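Local coordinates for protein MS5a (Brassica napus, PDB 6L77) that is of unknown cellular function but is meiosis-related, has a cystatin-like fold and enhances papain in a non-canonical way, at residues Q75-F83 against I145-C153. Numbering follows the deposited sequence.
Sequences QRSLGQIDF and ISFFNRDRC
Arg152, in the loop after helix 138-150, reaches back to the turn joining strands 65-75 and 82-88, and its NH2 gives a straight hydrogen bond to Gln75 OE1 (3.1 Å, 163° at the hydrogen). That oxygen lies in the guanidinium plane, while the Gln75 amide is turned 68° from it; Tyr17 OH bonds the same oxygen. The bend at chi3 (84°) lays the guanidinium between Phe148 CE2, 3.5 Å above the centre of one face, and Leu78 CD1 near the rim of the other. NH1 adds a weak bond to Leu78 O. Replacing Arg152 by an alanine is likely to leave Gln75 OE1 with Tyr17 but without its charged donor, and to open a gap between Phe148 and Leu78.

The tight part lies where Ile81 meets the helix. Ile81 CG1 meets Ile145 CG2 at 3.6 Å, the side chains crossing at about a right angle, and Ile81 CD1 sits 3.3 Å from Ser146 OG, which is bonded to Tyr142 O. Ile145 CG2 also touches the Phe83 ring at its edge. Asn149 CB packs on Gln80 CA (3.8 Å), and Asn149 ND2 lies 3.7 Å from Ile81 CG1, its amide held by a bond to Ile145 O. The outer side is the exposed turn at Leu78 and Gly79, where Gly79 has no side chain to pack. The arrangement is a β-hairpin turn packed against helix 138-150 and the loop that follows it, within a cystatin-like fold.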
ATOM      1  N   GLN A  75      11.983   1.428  -6.656  1.00 25.12           N
ATOM      2  CA  GLN A  75      11.777   2.385  -5.579  1.00 24.67           C
ATOM      3  C   GLN A  75      12.423   3.706  -5.960  1.00 26.42           C
ATOM      4  O   GLN A  75      13.568   3.729  -6.419  1.00 25.81           O
ATOM      5  CB  GLN A  75      12.371   1.848  -4.271  1.00 26.04           C
ATOM      6  CG  GLN A  75      12.438   2.835  -3.116  1.00 25.53           C
ATOM      7  CD  GLN A  75      12.972   2.177  -1.841  1.00 28.87           C
ATOM      8  OE1 GLN A  75      12.207   1.807  -0.951  1.00 25.21           O
ATOM      9  NE2 GLN A  75      14.287   2.023  -1.758  1.00 24.98           N
ATOM     10  N   ARG A  76      11.689   4.806  -5.778  1.00 25.11           N
ATOM     11  CA  ARG A  76      12.173   6.111  -6.203  1.00 29.53           C
ATOM     12  C   ARG A  76      12.363   7.092  -5.060  1.00 31.85           C
ATOM     13  O   ARG A  76      12.835   8.206  -5.302  1.00 33.20           O
ATOM     14  CB  ARG A  76      11.227   6.726  -7.245  1.00 31.76           C
ATOM     15  CG  ARG A  76      11.190   5.977  -8.564  1.00 36.95           C
ATOM     16  CD  ARG A  76      10.079   6.508  -9.468  1.00 35.06           C
ATOM     17  NE  ARG A  76       8.741   6.170  -8.972  1.00 28.72           N
ATOM     18  CZ  ARG A  76       8.135   5.011  -9.205  1.00 31.28           C
ATOM     19  NH1 ARG A  76       8.751   4.073  -9.916  1.00 28.03           N
ATOM     20  NH2 ARG A  76       6.920   4.783  -8.726  1.00 23.81           N
ATOM     21  N   SER A  77      11.994   6.736  -3.831  1.00 28.49           N
ATOM     22  CA  SER A  77      12.243   7.624  -2.705  1.00 28.52           C
ATOM     23  C   SER A  77      12.463   6.793  -1.451  1.00 28.60           C
ATOM     24  O   SER A  77      11.959   5.673  -1.335  1.00 26.58           O
ATOM     25  CB  SER A  77      11.092   8.619  -2.480  1.00 33.15           C
ATOM     26  OG  SER A  77      11.346   9.421  -1.342  1.00 33.42           O
ATOM     27  N   LEU A  78      13.242   7.355  -0.524  1.00 30.81           N
ATOM     28  CA  LEU A  78      13.432   6.787   0.805  1.00 32.43           C
ATOM     29  C   LEU A  78      12.647   7.526   1.882  1.00 33.22           C
ATOM     30  O   LEU A  78      12.608   7.056   3.019  1.00 33.57           O
ATOM     31  CB  LEU A  78      14.920   6.804   1.202  1.00 29.47           C
ATOM     32  CG  LEU A  78      15.934   5.827   0.610  1.00 37.37           C
ATOM     33  CD1 LEU A  78      15.297   4.581   0.002  1.00 33.34           C
ATOM     34  CD2 LEU A  78      16.815   6.546  -0.389  1.00 52.25           C
ATOM     35  N   GLY A  79      12.038   8.665   1.560  1.00 34.39           N
ATOM     36  CA  GLY A  79      11.440   9.513   2.577  1.00 36.64           C
ATOM     37  C   GLY A  79       9.940   9.670   2.463  1.00 31.72           C
ATOM     38  O   GLY A  79       9.321  10.404   3.237  1.00 30.93           O
ATOM     39  N   GLN A  80       9.350   8.994   1.486  1.00 28.64           N
ATOM     40  CA  GLN A  80       7.911   8.989   1.278  1.00 28.67           C
ATOM     41  C   GLN A  80       7.618   7.823   0.355  1.00 27.03           C
ATOM     42  O   GLN A  80       8.523   7.285  -0.287  1.00 30.30           O
ATOM     43  CB  GLN A  80       7.418  10.302   0.657  1.00 27.51           C
ATOM     44  CG  GLN A  80       7.727  10.390  -0.822  1.00 35.19           C
ATOM     45  CD  GLN A  80       7.370  11.721  -1.428  1.00 48.10           C
ATOM     46  OE1 GLN A  80       8.199  12.626  -1.489  1.00 48.49           O
ATOM     47  NE2 GLN A  80       6.133  11.849  -1.893  1.00 52.40           N
ATOM     48  N   ILE A  81       6.341   7.436   0.289  1.00 25.67           N
ATOM     49  CA  ILE A  81       5.955   6.366  -0.628  1.00 23.16           C
ATOM     50  C   ILE A  81       6.167   6.826  -2.068  1.00 22.73           C
ATOM     51  O   ILE A  81       5.626   7.852  -2.490  1.00 26.28           O
ATOM     52  CB  ILE A  81       4.504   5.947  -0.396  1.00 24.42           C
ATOM     53  CG1 ILE A  81       4.356   5.261   0.959  1.00 22.17           C
ATOM     54  CG2 ILE A  81       4.064   5.008  -1.505  1.00 25.56           C
ATOM     55  CD1 ILE A  81       2.945   4.744   1.213  1.00 23.05           C
ATOM     56  N   ASP A  82       6.959   6.067  -2.831  1.00 23.27           N
ATOM     57  CA  ASP A  82       7.140   6.355  -4.260  1.00 22.80           C
ATOM     58  C   ASP A  82       7.782   5.107  -4.888  1.00 27.40           C
ATOM     59  O   ASP A  82       9.005   4.991  -4.922  1.00 26.77           O
ATOM     60  CB  ASP A  82       7.995   7.594  -4.464  1.00 27.41           C
ATOM     61  CG  ASP A  82       8.041   8.039  -5.908  1.00 33.79           C
ATOM     62  OD1 ASP A  82       7.463   7.340  -6.774  1.00 32.98           O
ATOM     63  OD2 ASP A  82       8.649   9.098  -6.175  1.00 36.33           O
ATOM     64  N   PHE A  83       6.946   4.180  -5.363  1.00 23.45           N
ATOM     65  CA  PHE A  83       7.498   2.945  -5.920  1.00 20.35           C
ATOM     66  C   PHE A  83       6.481   2.287  -6.841  1.00 21.28           C
ATOM     67  O   PHE A  83       5.293   2.600  -6.799  1.00 19.58           O
ATOM     68  CB  PHE A  83       7.919   1.972  -4.812  1.00 19.66           C
ATOM     69  CG  PHE A  83       6.767   1.462  -3.963  1.00 26.52           C
ATOM     70  CD1 PHE A  83       5.986   0.398  -4.385  1.00 24.12           C
ATOM     71  CD2 PHE A  83       6.495   2.038  -2.733  1.00 24.33           C
ATOM     72  CE1 PHE A  83       4.945  -0.068  -3.598  1.00 24.87           C
ATOM     73  CE2 PHE A  83       5.458   1.577  -1.944  1.00 25.95           C
ATOM     74  CZ  PHE A  83       4.684   0.528  -2.379  1.00 18.45           C
ATOM     75  N   ILE A 145       3.080   1.309   5.363  1.00 22.07           N
ATOM     76  CA  ILE A 145       4.172   1.775   4.515  1.00 20.72           C
ATOM     77  C   ILE A 145       4.369   3.278   4.673  1.00 22.90           C
ATOM     78  O   ILE A 145       5.504   3.768   4.697  1.00 23.28           O
ATOM     79  CB  ILE A 145       3.913   1.384   3.048  1.00 21.97           C
ATOM     80  CG1 ILE A 145       3.839  -0.141   2.927  1.00 23.25           C
ATOM     81  CG2 ILE A 145       5.021   1.923   2.152  1.00 24.37           C
ATOM     82  CD1 ILE A 145       3.392  -0.630   1.576  1.00 21.17           C
ATOM     83  N   SER A 146       3.272   4.028   4.801  1.00 23.93           N
ATOM     84  CA  SER A 146       3.373   5.468   5.027  1.00 24.77           C
ATOM     85  C   SER A 146       4.079   5.769   6.341  1.00 24.74           C
ATOM     86  O   SER A 146       4.958   6.638   6.405  1.00 25.08           O
ATOM     87  CB  SER A 146       1.975   6.098   5.022  1.00 24.48           C
ATOM     88  OG  SER A 146       1.313   5.864   3.793  1.00 25.41           O
ATOM     89  N   PHE A 147       3.691   5.071   7.411  1.00 23.83           N
ATOM     90  CA  PHE A 147       4.319   5.299   8.712  1.00 28.57           C
ATOM     91  C   PHE A 147       5.809   4.973   8.666  1.00 25.70           C
ATOM     92  O   PHE A 147       6.636   5.713   9.218  1.00 28.11           O
ATOM     93  CB  PHE A 147       3.610   4.459   9.779  1.00 27.75           C
ATOM     94  CG  PHE A 147       4.160   4.653  11.169  1.00 28.34           C
ATOM     95  CD1 PHE A 147       3.999   5.863  11.831  1.00 32.00           C
ATOM     96  CD2 PHE A 147       4.845   3.631  11.805  1.00 31.00           C
ATOM     97  CE1 PHE A 147       4.514   6.047  13.102  1.00 36.12           C
ATOM     98  CE2 PHE A 147       5.365   3.813  13.088  1.00 34.46           C
ATOM     99  CZ  PHE A 147       5.198   5.017  13.728  1.00 33.05           C
ATOM    100  N   PHE A 148       6.160   3.868   8.001  1.00 27.65           N
ATOM    101  CA  PHE A 148       7.551   3.445   7.861  1.00 24.71           C
ATOM    102  C   PHE A 148       8.394   4.514   7.180  1.00 28.35           C
ATOM    103  O   PHE A 148       9.511   4.822   7.628  1.00 28.90           O
ATOM    104  CB  PHE A 148       7.592   2.133   7.072  1.00 23.57           C
ATOM    105  CG  PHE A 148       8.965   1.724   6.639  1.00 25.06           C
ATOM    106  CD1 PHE A 148       9.892   1.266   7.568  1.00 33.05           C
ATOM    107  CD2 PHE A 148       9.324   1.774   5.301  1.00 23.51           C
ATOM    108  CE1 PHE A 148      11.155   0.871   7.174  1.00 30.87           C
ATOM    109  CE2 PHE A 148      10.593   1.391   4.897  1.00 29.22           C
ATOM    110  CZ  PHE A 148      11.513   0.939   5.835  1.00 30.33           C
ATOM    111  N   ASN A 149       7.871   5.104   6.105  1.00 25.07           N
ATOM    112  CA  ASN A 149       8.622   6.117   5.374  1.00 26.01           C
ATOM    113  C   ASN A 149       8.732   7.442   6.114  1.00 38.37           C
ATOM    114  O   ASN A 149       9.481   8.315   5.656  1.00 35.91           O
ATOM    115  CB  ASN A 149       8.001   6.355   3.995  1.00 25.86           C
ATOM    116  CG  ASN A 149       8.416   5.305   2.984  1.00 30.86           C
ATOM    117  OD1 ASN A 149       9.537   5.335   2.475  1.00 35.53           O
ATOM    118  ND2 ASN A 149       7.516   4.362   2.692  1.00 22.42           N
ATOM    119  N   ARG A 150       8.020   7.630   7.232  1.00 28.36           N
ATOM    120  CA  ARG A 150       8.266   8.836   8.026  1.00 35.03           C
ATOM    121  C   ARG A 150       9.671   8.831   8.613  1.00 41.52           C
ATOM    122  O   ARG A 150      10.339   9.872   8.654  1.00 41.23           O
ATOM    123  CB  ARG A 150       7.234   8.969   9.143  1.00 36.03           C
ATOM    124  CG  ARG A 150       5.815   9.245   8.667  1.00 31.50           C
ATOM    125  CD  ARG A 150       4.971   9.716   9.832  1.00 34.16           C
ATOM    126  NE  ARG A 150       5.650  10.790  10.539  1.00 37.95           N
ATOM    127  CZ  ARG A 150       5.470  12.079  10.278  1.00 39.12           C
ATOM    128  NH1 ARG A 150       4.611  12.449   9.337  1.00 36.30           N
ATOM    129  NH2 ARG A 150       6.152  12.993  10.958  1.00 42.19           N
ATOM    130  N   ASP A 151      10.125   7.673   9.095  1.00 39.11           N
ATOM    131  CA  ASP A 151      11.486   7.545   9.614  1.00 40.24           C
ATOM    132  C   ASP A 151      11.815   6.056   9.597  1.00 42.18           C
ATOM    133  O   ASP A 151      11.337   5.306  10.454  1.00 50.60           O
ATOM    134  CB  ASP A 151      11.614   8.134  11.007  1.00 45.25           C
ATOM    135  CG  ASP A 151      13.059   8.230  11.467  1.00 60.36           C
ATOM    136  OD1 ASP A 151      13.799   7.227  11.355  1.00 60.88           O
ATOM    137  OD2 ASP A 151      13.457   9.316  11.939  1.00 69.65           O
ATOM    138  N   ARG A 152      12.601   5.641   8.608  1.00 38.17           N
ATOM    139  CA  ARG A 152      12.873   4.226   8.424  1.00 35.71           C
ATOM    140  C   ARG A 152      13.859   3.678   9.440  1.00 37.91           C
ATOM    141  O   ARG A 152      14.042   2.459   9.505  1.00 43.73           O
ATOM    142  CB  ARG A 152      13.374   3.987   7.002  1.00 37.88           C
ATOM    143  CG  ARG A 152      12.280   4.239   5.992  1.00 38.25           C
ATOM    144  CD  ARG A 152      12.805   4.658   4.671  1.00 46.52           C
ATOM    145  NE  ARG A 152      13.197   3.539   3.838  1.00 52.40           N
ATOM    146  CZ  ARG A 152      12.633   3.220   2.678  1.00 40.65           C
ATOM    147  NH1 ARG A 152      11.639   3.933   2.184  1.00 36.37           N
ATOM    148  NH2 ARG A 152      13.092   2.186   2.003  1.00 37.00           N
ATOM    149  N   CYS A 153      14.460   4.540  10.254  1.00 45.05           N
ATOM    150  CA  CYS A 153      15.450   4.115  11.232  1.00 56.53           C
ATOM    151  C   CYS A 153      14.840   3.671  12.553  1.00 59.83           C
ATOM    152  O   CYS A 153      15.523   3.005  13.339  1.00 64.98           O
ATOM    153  CB  CYS A 153      16.443   5.250  11.475  1.00 61.02           C
ATOM    154  SG  CYS A 153      17.248   5.790   9.955  1.00 65.67           S
TER